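Local coordinates for epimerase family protein SDR39U1 (Homo sapiens, PDB 4B4O) that binds NADPH and is a putative NADP-dependent oxidoreductase of the short-chain dehydrogenase/reductase family, at residues F11-H25 / I195-E207. The protein carries 3 engineered substitutions. Sequence-based numbering, arbitrary orientation.
Sequences FIGTALTQLLNARGH and IGDLAGILTHALE. With NDP (NADPH dihydro-nicotinamide-adenine-dinucleotide phosphate), chain I.
Helices 11-22 and 195-207 run in the same general sense, crossing at -60° with their axes 8.9 Å apart, and Leu-16 and Ala-199 lie closest in the backbone. Both belong to the Rossmann fold of this NADPH-binding protein and pack beside each other on its parallel sheet; helix 11-22 follows the glycine-rich turn, and the backbone N of Phe-11 and of Ile-12 each donate to a phosphate oxygen of NADPH. At that end Ile-195 CD1 sits over the centre of the Phe-11 ring in a CH-pi contact, 3.6 Å from the centroid. The reach comes from CG1 lying anti to the backbone N (chi1 -175°), which also lays CG1 against Ala-15 CB; the small Ala-15 and Ala-199 suit a crossing this close. Deeper in, Ile-12 CG2 and Leu-16 CD2 both meet Leu-202 CD1, branched apolar chains, and Leu-202 in turn rests on Val-104 and Val-106 of the sheet. Thr-203 fits a buried helix position because its OG1 donates to Ala-199 O (2.8 Å), sharing that oxygen with its own backbone N from the other face, while CG2 touches Arg-23 CD and NE. Gly-24, at a positive phi where a side chain would jam against Arg-23 O, ends the helix in a Schellman motif and brings His-25 round to Glu-207, which Arg-23 also reaches. Replacing Glu-207 by an alanine would probably leave the Arg-23 guanidinium without its salt-bridge mate and free to turn, and take from His-25 NE2 its acceptor. Arg-23 grips the carboxylate side-on, NH2 meeting the syn lone pair of OE1 at 2.8 Å and NE reaching OE2 from the syn side, tilted 33° out of the carboxylate plane. His-25, its ND1 bonded to Met-1 N, directs NE2 in its ring plane to the anti side of Glu-207 OE2, 2.7 Å away.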
loop_
_atom_site.group_PDB
_atom_site.type_symbol
_atom_site.label_atom_id
_atom_site.label_comp_id
_atom_site.label_asym_id
_atom_site.label_seq_id
_atom_site.Cartn_x
_atom_site.Cartn_y
_atom_site.Cartn_z
ATOM N N PHE A 11 8.743 0.378 -4.077
ATOM C CA PHE A 11 9.008 -0.245 -2.786
ATOM C C PHE A 11 8.238 -1.544 -2.640
ATOM O O PHE A 11 8.819 -2.599 -2.442
ATOM C CB PHE A 11 8.613 0.731 -1.684
ATOM C CG PHE A 11 8.718 0.165 -0.300
ATOM C CD1 PHE A 11 9.906 -0.387 0.154
ATOM C CD2 PHE A 11 7.643 0.219 0.556
ATOM C CE1 PHE A 11 10.017 -0.871 1.439
ATOM C CE2 PHE A 11 7.736 -0.272 1.836
ATOM C CZ PHE A 11 8.926 -0.818 2.280
ATOM N N ILE A 12 6.925 -1.455 -2.755
ATOM C CA ILE A 12 6.114 -2.643 -2.664
ATOM C C ILE A 12 6.427 -3.567 -3.845
ATOM O O ILE A 12 6.521 -4.783 -3.695
ATOM C CB ILE A 12 4.603 -2.332 -2.644
ATOM C CG1 ILE A 12 4.209 -1.523 -1.398
ATOM C CG2 ILE A 12 3.844 -3.636 -2.691
ATOM C CD1 ILE A 12 2.859 -0.799 -1.466
ATOM N N GLY A 13 6.594 -2.968 -5.018
ATOM C CA GLY A 13 6.795 -3.714 -6.244
ATOM C C GLY A 13 8.021 -4.595 -6.242
ATOM O O GLY A 13 7.995 -5.708 -6.741
ATOM N N THR A 14 9.098 -4.082 -5.681
ATOM C CA THR A 14 10.333 -4.810 -5.624
ATOM C C THR A 14 10.214 -6.011 -4.706
ATOM O O THR A 14 10.751 -7.069 -4.994
ATOM C CB THR A 14 11.476 -3.882 -5.176
ATOM O OG1 THR A 14 11.620 -2.834 -6.141
ATOM C CG2 THR A 14 12.768 -4.650 -5.073
ATOM N N ALA A 15 9.522 -5.849 -3.590
ATOM C CA ALA A 15 9.293 -6.959 -2.689
ATOM C C ALA A 15 8.373 -7.967 -3.364
ATOM O O ALA A 15 8.596 -9.169 -3.268
ATOM C CB ALA A 15 8.711 -6.481 -1.359
ATOM N N LEU A 16 7.347 -7.490 -4.051
ATOM C CA LEU A 16 6.386 -8.383 -4.715
ATOM C C LEU A 16 7.068 -9.197 -5.809
ATOM O O LEU A 16 6.817 -10.395 -5.945
ATOM C CB LEU A 16 5.191 -7.617 -5.299
ATOM C CG LEU A 16 4.104 -8.440 -6.029
ATOM C CD1 LEU A 16 3.522 -9.573 -5.220
ATOM C CD2 LEU A 16 2.958 -7.537 -6.421
ATOM N N THR A 17 7.950 -8.548 -6.549
ATOM C CA THR A 17 8.684 -9.221 -7.596
ATOM C C THR A 17 9.571 -10.341 -7.014
ATOM O O THR A 17 9.559 -11.462 -7.519
ATOM C CB THR A 17 9.483 -8.211 -8.436
ATOM O OG1 THR A 17 8.572 -7.408 -9.197
ATOM C CG2 THR A 17 10.444 -8.925 -9.370
ATOM N N GLN A 18 10.290 -10.049 -5.935
ATOM C CA GLN A 18 11.169 -11.051 -5.325
ATOM C C GLN A 18 10.337 -12.250 -4.903
ATOM O O GLN A 18 10.755 -13.383 -5.103
ATOM C CB GLN A 18 12.014 -10.518 -4.148
ATOM N N LEU A 19 9.167 -12.024 -4.305
ATOM C CA LEU A 19 8.369 -13.143 -3.763
ATOM C C LEU A 19 7.732 -13.955 -4.897
ATOM O O LEU A 19 7.779 -15.182 -4.875
ATOM C CB LEU A 19 7.291 -12.648 -2.757
ATOM C CG LEU A 19 6.399 -13.721 -2.076
ATOM C CD1 LEU A 19 7.237 -14.754 -1.325
ATOM C CD2 LEU A 19 5.335 -13.104 -1.188
ATOM N N LEU A 20 7.176 -13.254 -5.881
ATOM C CA LEU A 20 6.642 -13.894 -7.069
ATOM C C LEU A 20 7.676 -14.784 -7.768
ATOM O O LEU A 20 7.389 -15.942 -8.079
ATOM C CB LEU A 20 6.093 -12.867 -8.054
ATOM C CG LEU A 20 4.752 -12.200 -7.715
ATOM C CD1 LEU A 20 4.422 -11.060 -8.649
ATOM C CD2 LEU A 20 3.609 -13.199 -7.726
ATOM N N ASN A 21 8.876 -14.256 -8.001
ATOM C CA ASN A 21 9.946 -15.045 -8.639
ATOM C C ASN A 21 10.261 -16.303 -7.814
ATOM O O ASN A 21 10.301 -17.406 -8.336
ATOM C CB ASN A 21 11.242 -14.214 -8.839
ATOM C CG ASN A 21 11.173 -13.240 -10.015
ATOM O OD1 ASN A 21 10.341 -13.369 -10.904
ATOM N ND2 ASN A 21 12.071 -12.274 -10.029
ATOM N N ALA A 22 10.436 -16.110 -6.510
ATOM C CA ALA A 22 10.762 -17.188 -5.587
ATOM C C ALA A 22 9.713 -18.311 -5.635
ATOM O O ALA A 22 10.048 -19.485 -5.495
ATOM C CB ALA A 22 10.894 -16.625 -4.178
ATOM N N ARG A 23 8.452 -17.939 -5.862
ATOM C CA ARG A 23 7.336 -18.888 -5.883
ATOM C C ARG A 23 7.037 -19.448 -7.287
ATOM O O ARG A 23 6.021 -20.106 -7.487
ATOM C CB ARG A 23 6.095 -18.231 -5.283
ATOM C CG ARG A 23 6.215 -17.974 -3.788
ATOM C CD ARG A 23 5.030 -17.187 -3.225
ATOM N NE ARG A 23 3.806 -17.967 -3.240
ATOM C CZ ARG A 23 3.433 -18.826 -2.295
ATOM N NH1 ARG A 23 4.158 -19.016 -1.206
ATOM N NH2 ARG A 23 2.325 -19.512 -2.458
ATOM N N GLY A 24 7.934 -19.186 -8.243
ATOM C CA GLY A 24 7.892 -19.814 -9.564
ATOM C C GLY A 24 7.233 -19.018 -10.678
ATOM O O GLY A 24 6.953 -19.570 -11.731
ATOM N N HIS A 25 7.014 -17.723 -10.458
ATOM C CA HIS A 25 6.338 -16.868 -11.433
ATOM C C HIS A 25 7.275 -15.933 -12.177
ATOM O O HIS A 25 8.285 -15.509 -11.636
ATOM C CB HIS A 25 5.272 -16.072 -10.730
ATOM C CG HIS A 25 4.347 -16.919 -9.910
ATOM N ND1 HIS A 25 3.738 -17.994 -10.418
ATOM C CD2 HIS A 25 3.937 -16.820 -8.579
ATOM C CE1 HIS A 25 2.960 -18.558 -9.483
ATOM N NE2 HIS A 25 3.073 -17.837 -8.353
ATOM N N ILE A 195 6.092 -5.503 5.002
ATOM C CA ILE A 195 6.168 -5.584 3.555
ATOM C C ILE A 195 6.072 -7.017 3.062
ATOM O O ILE A 195 5.493 -7.264 2.024
ATOM C CB ILE A 195 7.457 -4.947 2.972
ATOM C CG1 ILE A 195 7.372 -4.979 1.432
ATOM C CG2 ILE A 195 8.707 -5.689 3.481
ATOM C CD1 ILE A 195 7.722 -3.720 0.719
ATOM N N GLY A 196 6.647 -7.961 3.792
ATOM C CA GLY A 196 6.562 -9.363 3.406
ATOM C C GLY A 196 5.141 -9.876 3.379
ATOM O O GLY A 196 4.808 -10.729 2.565
ATOM N N ASP A 197 4.309 -9.359 4.272
ATOM C CA ASP A 197 2.917 -9.796 4.359
ATOM C C ASP A 197 2.021 -9.107 3.336
ATOM O O ASP A 197 1.053 -9.705 2.872
ATOM C CB ASP A 197 2.375 -9.610 5.776
ATOM C CG ASP A 197 2.792 -10.729 6.708
ATOM O OD1 ASP A 197 2.767 -11.903 6.278
ATOM O OD2 ASP A 197 3.141 -10.428 7.880
ATOM N N LEU A 198 2.324 -7.869 2.956
ATOM C CA LEU A 198 1.592 -7.266 1.839
ATOM C C LEU A 198 1.925 -8.015 0.557
ATOM O O LEU A 198 1.045 -8.357 -0.202
ATOM C CB LEU A 198 1.876 -5.759 1.679
ATOM C CG LEU A 198 1.031 -5.102 0.574
ATOM C CD1 LEU A 198 -0.441 -5.318 0.836
ATOM C CD2 LEU A 198 1.324 -3.619 0.496
ATOM N N ALA A 199 3.209 -8.268 0.357
ATOM C CA ALA A 199 3.687 -9.048 -0.760
ATOM C C ALA A 199 3.014 -10.426 -0.803
ATOM O O ALA A 199 2.621 -10.920 -1.869
ATOM C CB ALA A 199 5.204 -9.182 -0.655
ATOM N N GLY A 200 2.875 -11.030 0.379
ATOM C CA GLY A 200 2.221 -12.334 0.534
ATOM C C GLY A 200 0.723 -12.346 0.217
ATOM O O GLY A 200 0.239 -13.238 -0.481
ATOM N N ILE A 201 0.007 -11.337 0.713
ATOM C CA ILE A 201 -1.411 -11.196 0.431
ATOM C C ILE A 201 -1.634 -11.019 -1.060
ATOM O O ILE A 201 -2.467 -11.679 -1.648
ATOM C CB ILE A 201 -2.018 -10.002 1.181
ATOM C CG1 ILE A 201 -2.095 -10.303 2.685
ATOM C CG2 ILE A 201 -3.392 -9.680 0.629
ATOM C CD1 ILE A 201 -2.263 -9.043 3.513
ATOM N N LEU A 202 -0.874 -10.132 -1.667
ATOM C CA LEU A 202 -0.981 -9.883 -3.091
ATOM C C LEU A 202 -0.733 -11.161 -3.887
ATOM O O LEU A 202 -1.456 -11.473 -4.821
ATOM C CB LEU A 202 0.011 -8.796 -3.514
ATOM C CG LEU A 202 -0.278 -7.381 -3.035
ATOM C CD1 LEU A 202 0.941 -6.510 -3.296
ATOM C CD2 LEU A 202 -1.542 -6.862 -3.678
ATOM N N THR A 203 0.304 -11.895 -3.512
ATOM C CA THR A 203 0.622 -13.156 -4.158
ATOM C C THR A 203 -0.492 -14.176 -3.985
ATOM O O THR A 203 -0.808 -14.919 -4.902
ATOM C CB THR A 203 1.936 -13.709 -3.617
ATOM O OG1 THR A 203 2.976 -12.787 -3.943
ATOM C CG2 THR A 203 2.273 -15.057 -4.245
ATOM N N HIS A 204 -1.051 -14.237 -2.793
ATOM C CA HIS A 204 -2.135 -15.140 -2.539
ATOM C C HIS A 204 -3.332 -14.768 -3.387
ATOM O O HIS A 204 -4.047 -15.650 -3.881
ATOM C CB HIS A 204 -2.458 -15.124 -1.049
ATOM C CG HIS A 204 -3.403 -16.202 -0.624
ATOM N ND1 HIS A 204 -3.133 -17.484 -0.795
ATOM C CD2 HIS A 204 -4.649 -16.139 -0.015
ATOM C CE1 HIS A 204 -4.146 -18.219 -0.325
ATOM N NE2 HIS A 204 -5.071 -17.387 0.160
ATOM N N ALA A 205 -3.586 -13.466 -3.544
ATOM C CA ALA A 205 -4.694 -12.993 -4.382
ATOM C C ALA A 205 -4.484 -13.436 -5.829
ATOM O O ALA A 205 -5.391 -13.925 -6.488
ATOM C CB ALA A 205 -4.834 -11.481 -4.312
ATOM N N LEU A 206 -3.244 -13.310 -6.298
ATOM C CA LEU A 206 -2.900 -13.727 -7.653
ATOM C C LEU A 206 -3.017 -15.243 -7.852
ATOM O O LEU A 206 -3.440 -15.676 -8.882
ATOM C CB LEU A 206 -1.496 -13.233 -8.026
ATOM C CG LEU A 206 -1.323 -11.720 -8.142
ATOM C CD1 LEU A 206 0.137 -11.283 -8.206
ATOM C CD2 LEU A 206 -2.021 -11.239 -9.389
ATOM N N GLU A 207 -2.642 -16.045 -6.869
ATOM C CA GLU A 207 -2.570 -17.497 -7.054
ATOM C C GLU A 207 -3.893 -18.196 -6.783
ATOM O O GLU A 207 -4.284 -19.086 -7.513
ATOM C CB GLU A 207 -1.519 -18.100 -6.128
ATOM C CG GLU A 207 -0.093 -17.715 -6.477
ATOM C CD GLU A 207 0.939 -18.312 -5.528
ATOM O OE1 GLU A 207 0.559 -18.904 -4.510
ATOM O OE2 GLU A 207 2.145 -18.229 -5.810
HETATM P PA NDP I . 6.595 3.743 -4.557
HETATM O O1A NDP I . 6.576 5.289 -4.624
HETATM O O2A NDP I . 7.843 3.000 -4.037
HETATM O O5B NDP I . 6.388 3.058 -6.023
HETATM C C5B NDP I . 5.575 3.776 -6.947
HETATM C C4B NDP I . 6.000 3.393 -8.342
HETATM O O4B NDP I . 5.038 3.946 -9.236
HETATM C C3B NDP I . 7.377 3.964 -8.694
HETATM O O3B NDP I . 8.439 2.968 -8.667
HETATM C C2B NDP I . 7.204 4.505 -10.105
HETATM O O2B NDP I . 7.620 3.569 -11.088
HETATM C C1B NDP I . 5.721 4.649 -10.264
HETATM N N9A NDP I . 5.435 6.079 -10.128
HETATM C C8A NDP I . 5.887 7.014 -9.230
HETATM N N7A NDP I . 5.356 8.264 -9.571
HETATM C C5A NDP I . 4.588 8.091 -10.680
HETATM C C6A NDP I . 3.750 8.917 -11.554
HETATM N N6A NDP I . 3.569 10.233 -11.322
HETATM N N1A NDP I . 3.134 8.333 -12.604
HETATM C C2A NDP I . 3.312 7.002 -12.848
HETATM N N3A NDP I . 4.041 6.169 -12.078
HETATM C C4A NDP I . 4.653 6.661 -11.024
HETATM O O3 NDP I . 5.257 3.437 -3.697
HETATM P PN NDP I . 5.024 2.087 -2.849
HETATM O O1N NDP I . 5.742 0.941 -3.545
HETATM O O2N NDP I . 5.355 2.340 -1.409
HETATM O O5D NDP I . 3.391 1.902 -2.955
HETATM C C5D NDP I . 2.893 1.627 -4.285
HETATM C C4D NDP I . 1.412 1.918 -4.405
HETATM O O4D NDP I . 0.837 1.449 -3.191
HETATM C C3D NDP I . 1.049 3.414 -4.492
HETATM O O3D NDP I . -0.059 3.618 -5.426
HETATM C C2D NDP I . 0.695 3.794 -3.050
HETATM O O2D NDP I . -0.349 4.755 -2.847
HETATM C C1D NDP I . 0.136 2.499 -2.522
HETATM N N1N NDP I . 0.235 2.370 -1.057
HETATM C C2N NDP I . 1.416 2.436 -0.426
HETATM C C3N NDP I . 1.494 2.313 0.943
HETATM C C7N NDP I . 2.828 2.379 1.590
HETATM O O7N NDP I . 3.819 2.223 0.880
HETATM N N7N NDP I . 2.945 2.597 2.897
HETATM C C4N NDP I . 0.282 2.049 1.769
HETATM C C5N NDP I . -0.945 1.981 0.984
HETATM C C6N NDP I . -0.913 2.139 -0.389
HETATM P P2B NDP I . 8.495 4.099 -12.391
HETATM O O1X NDP I . 7.501 4.758 -13.324
HETATM O O2X NDP I . 9.569 5.093 -11.855
HETATM O O3X NDP I . 8.976 2.704 -12.859
#